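Local structure of putative pectin lyase (Geobacillus virus E2, 7CHU) at residues N303-Y308 with C324-I329; F328-G333 with F350-G355; N336-C341 with D363-Q368; T356-V361 with P380-F385. The protein is the tailspike of a deep-sea thermophilic bacteriophage, a trimer with a pectate-lyase-like fold that probably binds, and may cleave, polysaccharide on the host cell surface. All blocks are in the same frame, centred on the assembly; numbering follows the deposited sequence.

Contact 1: residues N303-Y308 with C324-I329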
loop_
_atom_site.group_PDB
_atom_site.type_symbol
_atom_site.label_atom_id
_atom_site.label_comp_id
_atom_site.label_asym_id
_atom_site.label_seq_id
_atom_site.Cartn_x
_atom_site.Cartn_y
_atom_site.Cartn_z
ATOM N N ASN A 303 11.050 -7.050 -27.178
ATOM C CA ASN A 303 12.308 -7.455 -26.558
ATOM C C ASN A 303 12.859 -6.266 -25.780
ATOM O O ASN A 303 13.732 -5.531 -26.238
ATOM C CB ASN A 303 13.290 -7.944 -27.622
ATOM C CG ASN A 303 14.592 -8.468 -27.036
ATOM O OD1 ASN A 303 14.780 -8.514 -25.817
ATOM N ND2 ASN A 303 15.509 -8.856 -27.916
ATOM N N THR A 304 12.340 -6.095 -24.568
ATOM C CA THR A 304 12.666 -4.969 -23.708
ATOM C C THR A 304 12.125 -5.274 -22.315
ATOM O O THR A 304 11.104 -5.960 -22.188
ATOM C CB THR A 304 12.065 -3.667 -24.279
ATOM O OG1 THR A 304 12.587 -2.521 -23.592
ATOM C CG2 THR A 304 10.540 -3.685 -24.204
ATOM N N PRO A 305 12.798 -4.837 -21.260
ATOM C CA PRO A 305 12.336 -5.196 -19.918
ATOM C C PRO A 305 11.027 -4.500 -19.581
ATOM O O PRO A 305 10.691 -3.454 -20.149
ATOM C CB PRO A 305 13.478 -4.734 -19.009
ATOM C CG PRO A 305 14.164 -3.655 -19.792
ATOM C CD PRO A 305 14.043 -4.057 -21.232
ATOM N N HIS A 306 10.255 -5.139 -18.693
ATOM C CA HIS A 306 9.042 -4.500 -18.190
ATOM C C HIS A 306 9.400 -3.237 -17.435
ATOM O O HIS A 306 8.730 -2.216 -17.581
ATOM C CB HIS A 306 8.227 -5.440 -17.281
ATOM C CG HIS A 306 7.290 -6.354 -18.021
ATOM N ND1 HIS A 306 7.467 -6.693 -19.343
ATOM C CD2 HIS A 306 6.155 -6.986 -17.622
ATOM C CE1 HIS A 306 6.496 -7.508 -19.723
ATOM N NE2 HIS A 306 5.679 -7.692 -18.701
ATOM N N MET A 307 10.469 -3.278 -16.639
ATOM C CA MET A 307 10.978 -2.081 -15.974
ATOM C C MET A 307 12.478 -2.011 -16.204
ATOM O O MET A 307 13.202 -2.924 -15.793
ATOM C CB MET A 307 10.673 -2.106 -14.470
ATOM C CG MET A 307 11.347 -0.946 -13.715
ATOM S SD MET A 307 11.011 -0.928 -11.943
ATOM C CE MET A 307 9.239 -0.672 -11.948
ATOM N N TYR A 308 12.959 -0.938 -16.848
ATOM C CA TYR A 308 14.398 -0.664 -16.910
ATOM C C TYR A 308 14.734 0.332 -15.813
ATOM O O TYR A 308 14.270 1.471 -15.853
ATOM C CB TYR A 308 14.835 -0.112 -18.270
ATOM C CG TYR A 308 16.288 0.287 -18.274
ATOM C CD1 TYR A 308 17.291 -0.680 -18.146
ATOM C CD2 TYR A 308 16.669 1.623 -18.383
ATOM C CE1 TYR A 308 18.634 -0.335 -18.130
ATOM C CE2 TYR A 308 18.009 1.984 -18.371
ATOM C CZ TYR A 308 18.991 1.003 -18.245
ATOM O OH TYR A 308 20.322 1.361 -18.234
ATOM N N CYS A 324 7.070 -11.286 -20.130
ATOM C CA CYS A 324 8.122 -10.365 -20.635
ATOM C C CYS A 324 9.186 -11.038 -21.477
ATOM O O CYS A 324 9.807 -12.001 -21.041
ATOM C CB CYS A 324 8.753 -9.645 -19.443
ATOM S SG CYS A 324 10.126 -8.545 -19.840
ATOM N N ASN A 325 9.417 -10.509 -22.673
ATOM C CA ASN A 325 10.461 -11.034 -23.540
ATOM C C ASN A 325 11.812 -10.379 -23.236
ATOM O O ASN A 325 12.456 -9.823 -24.124
ATOM C CB ASN A 325 10.063 -10.798 -24.999
ATOM C CG ASN A 325 11.013 -11.446 -25.982
ATOM O OD1 ASN A 325 11.720 -12.401 -25.654
ATOM N ND2 ASN A 325 11.031 -10.932 -27.207
ATOM N N ASN A 326 12.250 -10.501 -21.984
ATOM C CA ASN A 326 13.443 -9.827 -21.463
ATOM C C ASN A 326 13.508 -10.083 -19.960
ATOM O O ASN A 326 12.826 -10.976 -19.461
ATOM C CB ASN A 326 13.421 -8.322 -21.755
ATOM C CG ASN A 326 14.818 -7.717 -21.813
ATOM O OD1 ASN A 326 15.432 -7.446 -20.783
ATOM N ND2 ASN A 326 15.322 -7.512 -23.025
ATOM N N ASP A 327 14.357 -9.357 -19.238
ATOM C CA ASP A 327 14.281 -9.368 -17.780
ATOM C C ASP A 327 13.036 -8.594 -17.374
ATOM O O ASP A 327 12.690 -7.598 -18.008
ATOM C CB ASP A 327 15.516 -8.729 -17.144
ATOM C CG ASP A 327 16.812 -9.267 -17.713
ATOM O OD1 ASP A 327 16.994 -10.503 -17.722
ATOM O OD2 ASP A 327 17.650 -8.450 -18.146
ATOM N N PHE A 328 12.344 -9.051 -16.341
ATOM C CA PHE A 328 11.229 -8.280 -15.838
ATOM C C PHE A 328 11.698 -6.932 -15.256
ATOM O O PHE A 328 11.085 -5.894 -15.509
ATOM C CB PHE A 328 10.527 -9.037 -14.689
ATOM C CG PHE A 328 9.473 -10.024 -15.133
ATOM C CD1 PHE A 328 8.421 -9.631 -15.945
ATOM C CD2 PHE A 328 9.522 -11.348 -14.708
ATOM C CE1 PHE A 328 7.453 -10.537 -16.342
ATOM C CE2 PHE A 328 8.557 -12.259 -15.102
ATOM C CZ PHE A 328 7.522 -11.852 -15.922
ATOM N N ILE A 329 12.785 -6.958 -14.476
ATOM C CA ILE A 329 13.384 -5.746 -13.925
ATOM C C ILE A 329 14.870 -5.792 -14.240
ATOM O O ILE A 329 15.593 -6.639 -13.704
ATOM C CB ILE A 329 13.180 -5.599 -12.409
ATOM C CG1 ILE A 329 11.701 -5.736 -12.016
ATOM C CG2 ILE A 329 13.721 -4.228 -11.927
ATOM C CD1 ILE A 329 11.471 -5.713 -10.526
#
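His-306 and Phe-328 carry the aromatic part of this contact. The two side chains lie side by side and point the same way. The edge of the Phe-328 ring is turned to the face of the His-306 ring in a T-shaped (edge-to-face) pair, planes 75° apart and centroids 5.3 Å apart. Phe-328 CD1 lies over the imidazole face, toward its rim. His-306 CG is anti to the carbonyl carbon and beside the backbone N (chi1 -85°). The Cys-324 SG sits obliquely to this ring. On the polar side, His-306 NE2 is hydrogen-bonded to Tyr-322 O, which is consistent with a set turn of the ring.

Hydrogen bonds across the contact are few. Met-307 N gives its proton to Phe-328 O at 2.9 Å, beside the parallel bridge of Met-307 with Ile-329. Asn-326 ND2 donates to Asn-303 OD1 at 3.0 Å. The two asparagine side chains cross at about a right angle, with the donor tilted 21° from the plane of the accepting carbonyl. Asn-326 OD1 takes the backbone N of Asp-327 at 2.7 Å and also Lys-330 NZ, so both ends of this amide are engaged.

Weaker contacts fill in. Asn-326 CB packs on Thr-304 O at 3.3 Å, and Met-307 SD lies 4.3 Å from Ile-329 CG2. Parallel strands in successive coils, with side chains of similar kind stacked in register, are characteristic of the right-handed beta-helix of pectate-lyase-like proteins.

Contact 2: residues F328-G333 with F350-G355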
loop_
_atom_site.group_PDB
_atom_site.type_symbol
_atom_site.label_atom_id
_atom_site.label_comp_id
_atom_site.label_asym_id
_atom_site.label_seq_id
_atom_site.Cartn_x
_atom_site.Cartn_y
_atom_site.Cartn_z
ATOM N N PHE A 328 12.344 -9.051 -16.341
ATOM C CA PHE A 328 11.229 -8.280 -15.838
ATOM C C PHE A 328 11.698 -6.932 -15.256
ATOM O O PHE A 328 11.085 -5.894 -15.509
ATOM C CB PHE A 328 10.527 -9.037 -14.689
ATOM C CG PHE A 328 9.473 -10.024 -15.133
ATOM C CD1 PHE A 328 8.421 -9.631 -15.945
ATOM C CD2 PHE A 328 9.522 -11.348 -14.708
ATOM C CE1 PHE A 328 7.453 -10.537 -16.342
ATOM C CE2 PHE A 328 8.557 -12.259 -15.102
ATOM C CZ PHE A 328 7.522 -11.852 -15.922
ATOM N N ILE A 329 12.785 -6.958 -14.476
ATOM C CA ILE A 329 13.384 -5.746 -13.925
ATOM C C ILE A 329 14.870 -5.792 -14.240
ATOM O O ILE A 329 15.593 -6.639 -13.704
ATOM C CB ILE A 329 13.180 -5.599 -12.409
ATOM C CG1 ILE A 329 11.701 -5.736 -12.016
ATOM C CG2 ILE A 329 13.721 -4.228 -11.927
ATOM C CD1 ILE A 329 11.471 -5.713 -10.526
ATOM N N LYS A 330 15.341 -4.862 -15.070
ATOM C CA LYS A 330 16.757 -4.760 -15.418
ATOM C C LYS A 330 17.344 -3.595 -14.631
ATOM O O LYS A 330 16.998 -2.435 -14.879
ATOM C CB LYS A 330 16.913 -4.562 -16.920
ATOM C CG LYS A 330 18.293 -4.738 -17.464
ATOM C CD LYS A 330 18.321 -4.343 -18.943
ATOM C CE LYS A 330 19.070 -5.338 -19.810
ATOM N NZ LYS A 330 18.267 -6.584 -20.107
ATOM N N VAL A 331 18.189 -3.903 -13.649
ATOM C CA VAL A 331 18.652 -2.915 -12.676
ATOM C C VAL A 331 20.043 -2.432 -13.062
ATOM O O VAL A 331 20.938 -3.241 -13.345
ATOM C CB VAL A 331 18.676 -3.499 -11.251
ATOM C CG1 VAL A 331 19.218 -2.466 -10.248
ATOM C CG2 VAL A 331 17.281 -4.011 -10.835
ATOM N N LYS A 332 20.233 -1.110 -13.025
ATOM C CA LYS A 332 21.535 -0.477 -13.070
ATOM C C LYS A 332 21.464 0.589 -11.985
ATOM O O LYS A 332 21.095 1.741 -12.238
ATOM C CB LYS A 332 21.838 0.118 -14.452
ATOM C CG LYS A 332 23.199 0.859 -14.573
ATOM C CD LYS A 332 23.230 1.626 -15.910
ATOM C CE LYS A 332 24.516 2.405 -16.115
ATOM N NZ LYS A 332 24.640 3.558 -15.188
ATOM N N GLY A 333 21.812 0.200 -10.770
ATOM C CA GLY A 333 21.746 1.115 -9.651
ATOM C C GLY A 333 21.856 0.385 -8.327
ATOM O O GLY A 333 22.035 -0.835 -8.270
ATOM N N PHE A 350 14.141 -12.661 -13.479
ATOM C CA PHE A 350 13.141 -11.812 -12.843
ATOM C C PHE A 350 13.760 -10.463 -12.513
ATOM O O PHE A 350 13.184 -9.416 -12.820
ATOM C CB PHE A 350 12.573 -12.442 -11.566
ATOM C CG PHE A 350 11.824 -13.740 -11.789
ATOM C CD1 PHE A 350 11.310 -14.069 -13.037
ATOM C CD2 PHE A 350 11.642 -14.630 -10.731
ATOM C CE1 PHE A 350 10.637 -15.265 -13.230
ATOM C CE2 PHE A 350 10.959 -15.825 -10.907
ATOM C CZ PHE A 350 10.458 -16.150 -12.160
ATOM N N VAL A 351 14.945 -10.482 -11.892
ATOM C CA VAL A 351 15.680 -9.281 -11.484
ATOM C C VAL A 351 17.127 -9.458 -11.930
ATOM O O VAL A 351 17.827 -10.357 -11.447
ATOM C CB VAL A 351 15.619 -9.025 -9.965
ATOM C CG1 VAL A 351 16.411 -7.791 -9.588
ATOM C CG2 VAL A 351 14.150 -8.865 -9.449
ATOM N N ASN A 352 17.573 -8.604 -12.849
ATOM C CA ASN A 352 18.919 -8.654 -13.410
ATOM C C ASN A 352 19.685 -7.478 -12.815
ATOM O O ASN A 352 19.476 -6.334 -13.213
ATOM C CB ASN A 352 18.868 -8.592 -14.931
ATOM C CG ASN A 352 20.228 -8.868 -15.580
ATOM O OD1 ASN A 352 21.230 -9.039 -14.882
ATOM N ND2 ASN A 352 20.257 -8.907 -16.916
ATOM N N LEU A 353 20.542 -7.758 -11.838
ATOM C CA LEU A 353 21.365 -6.733 -11.203
ATOM C C LEU A 353 22.617 -6.563 -12.069
ATOM O O LEU A 353 23.572 -7.340 -11.966
ATOM C CB LEU A 353 21.675 -7.126 -9.762
ATOM C CG LEU A 353 20.428 -7.463 -8.898
ATOM C CD1 LEU A 353 20.775 -8.009 -7.536
ATOM C CD2 LEU A 353 19.490 -6.242 -8.746
ATOM N N THR A 354 22.602 -5.558 -12.955
ATOM C CA THR A 354 23.671 -5.404 -13.938
ATOM C C THR A 354 24.808 -4.525 -13.417
ATOM O O THR A 354 24.633 -3.689 -12.522
ATOM C CB THR A 354 23.148 -4.815 -15.257
ATOM O OG1 THR A 354 22.856 -3.430 -15.091
ATOM C CG2 THR A 354 21.898 -5.530 -15.728
ATOM N N GLY A 355 25.986 -4.697 -14.040
ATOM C CA GLY A 355 27.103 -3.794 -13.796
ATOM C C GLY A 355 27.502 -3.848 -12.341
ATOM O O GLY A 355 27.548 -4.915 -11.726
#
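Strands 329-331 and 351-353 are parallel neighbours in successive coils of the beta-helix, and Val-331 packs on Leu-353 between them. Their axes come within 4.8 Å and diverge by 10°. Backbone bonds alternate from one strand to the other: Ile-329 N to Phe-350 O, Asn-352 N to Ile-329 O, and Val-331 N to Asn-352 O at 2.8 Å.

At the far end Val-331 O accepts two bonds from one residue, Thr-354 N at 2.9 Å and Thr-354 OG1 at 2.6 Å. The threonine hydroxyl stands between its own backbone N and carbonyl carbon (chi1 73°), which brings OG1 to that oxygen. Thr-354 CG2 reaches Lys-330 CG at 4.1 Å, the two side chains crossing at about a right angle.

Ile-329, Val-331, Val-351 and Leu-353 share the apolar face. Val-331 CG2 meets Leu-353 CD2 at 3.8 Å and Val-351 CG1 at 4.1 Å. Just before the strands, Phe-328 and Phe-350 lie side by side with their planes 41° apart. Phe-350 CD1 comes to the edge of the Phe-328 ring, 3.7 Å from CD2.

Lys-330 and Asn-352 project from the opposite, polar face. Asp-327 OD2 joins them, by a salt bridge to Lys-330 NZ and a hydrogen bond to Asn-352 ND2. Such in-register stacking, apolar on one face and polar on the other, is how parallel beta-helices of this family pair their coils.

Contact 3: residues N336-C341 with D363-Q368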
loop_
_atom_site.group_PDB
_atom_site.type_symbol
_atom_site.label_atom_id
_atom_site.label_comp_id
_atom_site.label_asym_id
_atom_site.label_seq_id
_atom_site.Cartn_x
_atom_site.Cartn_y
_atom_site.Cartn_z
ATOM N N ASN A 336 18.018 -0.496 -4.558
ATOM C CA ASN A 336 16.625 -0.655 -4.888
ATOM C C ASN A 336 16.048 -1.808 -4.083
ATOM O O ASN A 336 16.778 -2.692 -3.597
ATOM C CB ASN A 336 16.465 -0.852 -6.386
ATOM C CG ASN A 336 17.099 0.284 -7.177
ATOM O OD1 ASN A 336 16.585 1.409 -7.174
ATOM N ND2 ASN A 336 18.243 0.016 -7.805
ATOM N N LYS A 337 14.728 -1.778 -3.917
ATOM C CA LYS A 337 14.016 -2.728 -3.066
ATOM C C LYS A 337 12.884 -3.366 -3.857
ATOM O O LYS A 337 11.965 -2.674 -4.317
ATOM C CB LYS A 337 13.490 -2.025 -1.815
ATOM C CG LYS A 337 14.643 -1.532 -0.945
ATOM C CD LYS A 337 14.202 -0.548 0.106
ATOM C CE LYS A 337 15.414 -0.036 0.922
ATOM N NZ LYS A 337 16.471 0.611 0.069
ATOM N N ILE A 338 12.967 -4.681 -4.018
ATOM C CA ILE A 338 11.991 -5.503 -4.720
ATOM C C ILE A 338 11.383 -6.396 -3.644
ATOM O O ILE A 338 11.991 -7.385 -3.213
ATOM C CB ILE A 338 12.625 -6.330 -5.851
ATOM C CG1 ILE A 338 13.675 -5.525 -6.662
ATOM C CG2 ILE A 338 11.543 -6.960 -6.752
ATOM C CD1 ILE A 338 13.084 -4.432 -7.457
ATOM N N ILE A 339 10.210 -6.022 -3.144
ATOM C CA ILE A 339 9.655 -6.617 -1.930
ATOM C C ILE A 339 8.238 -7.087 -2.210
ATOM O O ILE A 339 7.378 -6.280 -2.596
ATOM C CB ILE A 339 9.669 -5.619 -0.757
ATOM C CG1 ILE A 339 11.109 -5.345 -0.298
ATOM C CG2 ILE A 339 8.796 -6.128 0.401
ATOM C CD1 ILE A 339 11.194 -4.362 0.849
ATOM N N GLY A 340 7.978 -8.374 -1.967
ATOM C CA GLY A 340 6.643 -8.912 -2.116
ATOM C C GLY A 340 6.130 -8.953 -3.537
ATOM O O GLY A 340 4.917 -8.955 -3.743
ATOM N N CYS A 341 7.011 -8.974 -4.534
ATOM C CA CYS A 341 6.529 -8.990 -5.904
ATOM C C CYS A 341 6.356 -10.422 -6.386
ATOM O O CYS A 341 6.989 -11.356 -5.889
ATOM C CB CYS A 341 7.494 -8.233 -6.836
ATOM S SG CYS A 341 7.722 -6.502 -6.308
ATOM N N ASP A 363 13.157 -9.372 -1.531
ATOM C CA ASP A 363 12.659 -9.877 -0.261
ATOM C C ASP A 363 11.175 -10.236 -0.332
ATOM O O ASP A 363 10.356 -9.436 -0.799
ATOM C CB ASP A 363 12.905 -8.845 0.842
ATOM C CG ASP A 363 12.432 -9.329 2.195
ATOM O OD1 ASP A 363 11.609 -8.637 2.830
ATOM O OD2 ASP A 363 12.871 -10.424 2.625
ATOM N N GLY A 364 10.827 -11.433 0.152
ATOM C CA GLY A 364 9.436 -11.853 0.153
ATOM C C GLY A 364 8.821 -12.037 -1.220
ATOM O O GLY A 364 7.594 -11.973 -1.355
ATOM N N CYS A 365 9.632 -12.256 -2.248
ATOM C CA CYS A 365 9.124 -12.388 -3.608
ATOM C C CYS A 365 8.940 -13.853 -3.957
ATOM O O CYS A 365 9.477 -14.740 -3.294
ATOM C CB CYS A 365 10.074 -11.748 -4.633
ATOM S SG CYS A 365 10.296 -9.960 -4.450
ATOM N N SER A 366 8.190 -14.104 -5.026
ATOM C CA SER A 366 8.100 -15.461 -5.551
ATOM C C SER A 366 7.770 -15.356 -7.033
ATOM O O SER A 366 7.732 -14.257 -7.602
ATOM C CB SER A 366 7.084 -16.307 -4.770
ATOM O OG SER A 366 7.360 -17.688 -4.976
ATOM N N GLY A 367 7.585 -16.506 -7.675
ATOM C CA GLY A 367 7.288 -16.507 -9.089
ATOM C C GLY A 367 7.706 -17.796 -9.757
ATOM O O GLY A 367 8.238 -18.699 -9.128
ATOM N N GLN A 368 7.464 -17.849 -11.065
ATOM C CA GLN A 368 7.716 -19.068 -11.806
ATOM C C GLN A 368 8.045 -18.727 -13.249
ATOM O O GLN A 368 7.524 -17.754 -13.803
ATOM C CB GLN A 368 6.500 -20.015 -11.735
ATOM C CG GLN A 368 6.856 -21.462 -12.118
ATOM C CD GLN A 368 5.659 -22.389 -12.018
ATOM O OE1 GLN A 368 4.536 -21.952 -11.744
ATOM N NE2 GLN A 368 5.890 -23.676 -12.255
#
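Cys-365 places its sulfur against the strand end at Ile-338 to Cys-341. Its SG is anti to its own carbonyl carbon and beside the backbone N (chi1 -63°). There SG accepts a hydrogen bond from Cys-341 N at 3.4 Å. It also lies 4.0 Å from Ile-338 CG2 and 4.1 Å from Cys-341 CB. Cys-341 has almost the same first torsion (chi1 -58°), so the two cysteines repeat one conformation in successive coils. The two sulfurs are not joined in a disulfide.

Gly-340 and Gly-364 both have positive phi, which suits glycine. Each turns the chain from one strand of its coil to the next, and the two turns stack in successive coils of the beta-helix. Asp-363 N bonds to Ile-338 O, and Gly-340 N to Asp-363 O at 2.9 Å. Past the turn, Ser-366 N bonds to Cys-341 O at 3.1 Å.

Ile-339 and Asp-363 share the face turned to the other subunits. Ile-339 CG1 touches Asp-363 CB at 4.1 Å, the side chains crossing obliquely. Asp-363 CG is anti to its backbone N (chi1 -179°). Its carboxylate oxygens lie close to Asp-363 of the second and third subunits, like charges that may raise its proton affinity.

Contact 4: residues T356-V361 with P380-F385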
loop_
_atom_site.group_PDB
_atom_site.type_symbol
_atom_site.label_atom_id
_atom_site.label_comp_id
_atom_site.label_asym_id
_atom_site.label_seq_id
_atom_site.Cartn_x
_atom_site.Cartn_y
_atom_site.Cartn_z
ATOM N N THR A 356 27.746 -2.682 -11.757
ATOM C CA THR A 356 28.166 -2.579 -10.361
ATOM C C THR A 356 26.994 -2.443 -9.373
ATOM O O THR A 356 27.233 -2.053 -8.225
ATOM C CB THR A 356 29.075 -1.365 -10.164
ATOM O OG1 THR A 356 28.296 -0.196 -10.412
ATOM C CG2 THR A 356 30.267 -1.381 -11.104
ATOM N N SER A 357 25.755 -2.710 -9.802
ATOM C CA SER A 357 24.573 -2.624 -8.932
ATOM C C SER A 357 24.842 -3.271 -7.577
ATOM O O SER A 357 25.257 -4.427 -7.509
ATOM C CB SER A 357 23.385 -3.320 -9.609
ATOM O OG SER A 357 23.035 -2.655 -10.819
ATOM N N MET A 358 24.642 -2.519 -6.495
ATOM C CA MET A 358 24.990 -3.053 -5.189
ATOM C C MET A 358 23.936 -2.727 -4.141
ATOM O O MET A 358 23.284 -1.680 -4.186
ATOM C CB MET A 358 26.366 -2.547 -4.729
ATOM C CG MET A 358 26.390 -1.122 -4.152
ATOM S SD MET A 358 28.068 -0.643 -3.654
ATOM C CE MET A 358 28.789 -2.239 -3.252
ATOM N N LEU A 359 23.810 -3.631 -3.168
ATOM C CA LEU A 359 22.918 -3.490 -2.009
ATOM C C LEU A 359 21.448 -3.352 -2.412
ATOM O O LEU A 359 20.629 -2.819 -1.662
ATOM C CB LEU A 359 23.339 -2.324 -1.113
ATOM C CG LEU A 359 24.348 -2.573 0.018
ATOM C CD1 LEU A 359 23.979 -3.754 0.881
ATOM C CD2 LEU A 359 25.772 -2.734 -0.515
ATOM N N ASN A 360 21.073 -3.884 -3.559
ATOM C CA ASN A 360 19.668 -4.112 -3.830
ATOM C C ASN A 360 19.165 -5.292 -2.993
ATOM O O ASN A 360 19.936 -6.180 -2.613
ATOM C CB ASN A 360 19.479 -4.364 -5.318
ATOM C CG ASN A 360 19.984 -3.215 -6.146
ATOM O OD1 ASN A 360 19.286 -2.203 -6.304
ATOM N ND2 ASN A 360 21.212 -3.346 -6.672
ATOM N N VAL A 361 17.879 -5.274 -2.664
ATOM C CA VAL A 361 17.251 -6.325 -1.865
ATOM C C VAL A 361 16.116 -6.928 -2.674
ATOM O O VAL A 361 15.323 -6.197 -3.280
ATOM C CB VAL A 361 16.715 -5.792 -0.521
ATOM C CG1 VAL A 361 16.210 -6.982 0.329
ATOM C CG2 VAL A 361 17.773 -5.014 0.215
ATOM N N PRO A 380 25.562 -11.327 -9.337
ATOM C CA PRO A 380 26.109 -10.020 -9.720
ATOM C C PRO A 380 27.530 -9.815 -9.205
ATOM O O PRO A 380 28.020 -10.521 -8.321
ATOM C CB PRO A 380 25.138 -9.034 -9.063
ATOM C CG PRO A 380 24.699 -9.748 -7.809
ATOM C CD PRO A 380 24.702 -11.236 -8.142
ATOM N N THR A 381 28.178 -8.800 -9.779
ATOM C CA THR A 381 29.555 -8.457 -9.429
ATOM C C THR A 381 29.696 -8.074 -7.954
ATOM O O THR A 381 30.619 -8.529 -7.270
ATOM C CB THR A 381 30.023 -7.304 -10.331
ATOM O OG1 THR A 381 29.842 -7.671 -11.704
ATOM C CG2 THR A 381 31.479 -6.950 -10.078
ATOM N N ASN A 382 28.818 -7.210 -7.451
ATOM C CA ASN A 382 28.931 -6.685 -6.099
ATOM C C ASN A 382 27.845 -7.276 -5.201
ATOM O O ASN A 382 26.912 -7.930 -5.669
ATOM C CB ASN A 382 28.855 -5.147 -6.105
ATOM C CG ASN A 382 30.077 -4.510 -6.766
ATOM O OD1 ASN A 382 31.199 -5.003 -6.630
ATOM N ND2 ASN A 382 29.858 -3.437 -7.508
ATOM N N GLU A 383 27.963 -7.001 -3.903
ATOM C CA GLU A 383 27.041 -7.570 -2.917
ATOM C C GLU A 383 25.618 -7.037 -3.097
ATOM O O GLU A 383 25.390 -5.819 -3.104
ATOM C CB GLU A 383 27.521 -7.271 -1.496
ATOM C CG GLU A 383 26.487 -7.642 -0.414
ATOM C CD GLU A 383 26.987 -7.391 1.009
ATOM O OE1 GLU A 383 28.205 -7.379 1.219
ATOM O OE2 GLU A 383 26.177 -7.206 1.935
ATOM N N ASN A 384 24.667 -7.958 -3.234
ATOM C CA ASN A 384 23.243 -7.679 -3.116
ATOM C C ASN A 384 22.624 -8.733 -2.203
ATOM O O ASN A 384 23.236 -9.761 -1.920
ATOM C CB ASN A 384 22.580 -7.684 -4.478
ATOM C CG ASN A 384 23.119 -6.572 -5.387
ATOM O OD1 ASN A 384 22.556 -5.486 -5.439
ATOM N ND2 ASN A 384 24.213 -6.846 -6.098
ATOM N N PHE A 385 21.405 -8.489 -1.750
ATOM C CA PHE A 385 20.816 -9.285 -0.685
ATOM C C PHE A 385 19.496 -9.883 -1.144
ATOM O O PHE A 385 18.720 -9.242 -1.861
ATOM C CB PHE A 385 20.620 -8.405 0.553
ATOM C CG PHE A 385 20.088 -9.132 1.754
ATOM C CD1 PHE A 385 20.825 -10.155 2.367
ATOM C CD2 PHE A 385 18.860 -8.774 2.297
ATOM C CE1 PHE A 385 20.308 -10.834 3.508
ATOM C CE2 PHE A 385 18.355 -9.426 3.427
ATOM C CZ PHE A 385 19.087 -10.470 4.022
HETATM O O HOH W 1 26.990 -5.708 -9.120
#
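Asn-384 lies beside Asn-360 where loops of successive beta-helix coils stack, and its amide holds the two segments together. Its CB sits 3.6 Å from Asn-360 O. CG is anti to the carbonyl carbon of its own residue (chi1 -63°), and the amide beyond it faces segment 356-361. OD1 accepts two hydrogen bonds from one residue, Asn-360 N at 2.9 Å and Asn-360 ND2 at 2.8 Å. The two side-chain amides lie side by side and point the same way, their planes only 12° apart. ND2 donates to Ser-357 O at 3.0 Å, from above the plane of that carbonyl. It also makes a weak bond to Asn-382 O. Both ends of the Asn-384 amide are therefore bound, which fixes its rotation.

Asn-360 is tied further into the fold, its ND2 to Gly-333 O and its OD1 to Asn-336 N. Backbone bonds run on both sides of the pair: Leu-359 N to Glu-383 O at 2.7 Å, and Phe-385 N to Asn-360 O. Val-361 CG1 comes to the edge of the Phe-385 ring, 3.8 Å from CD2. Glu-383 OE2 forms a salt bridge with Lys-396 of the third subunit.

Toward the surface, Asn-382 ND2 bonds to Thr-356 O. A water bridges Ser-357 O and Asn-382 N, taking the N-H of Asn-382 at 2.9 Å.

Overall arrangement
All four contacts join successive coils of one beta-helix, and each is mostly buried. Contacts 1 and 2 share Phe-328 and Ile-329 and extend the same run of parallel strands. Contact 1 leans on rings and sulfur, contact 2 on regular strand bonding and apolar stacking. Contact 3 belongs to another side of the coil. Ile-329 CD1 meets its Ile-338 CD1 in the interior. Contact 4 is made by loops and relies on side-chain amides and a water. Contacts 1, 2 and 4 each have one exposed residue at the margin, and contact 3 has none. Contact 3 meets both other subunits and contact 4 the third, whereas no other chain reaches contacts 1 and 2.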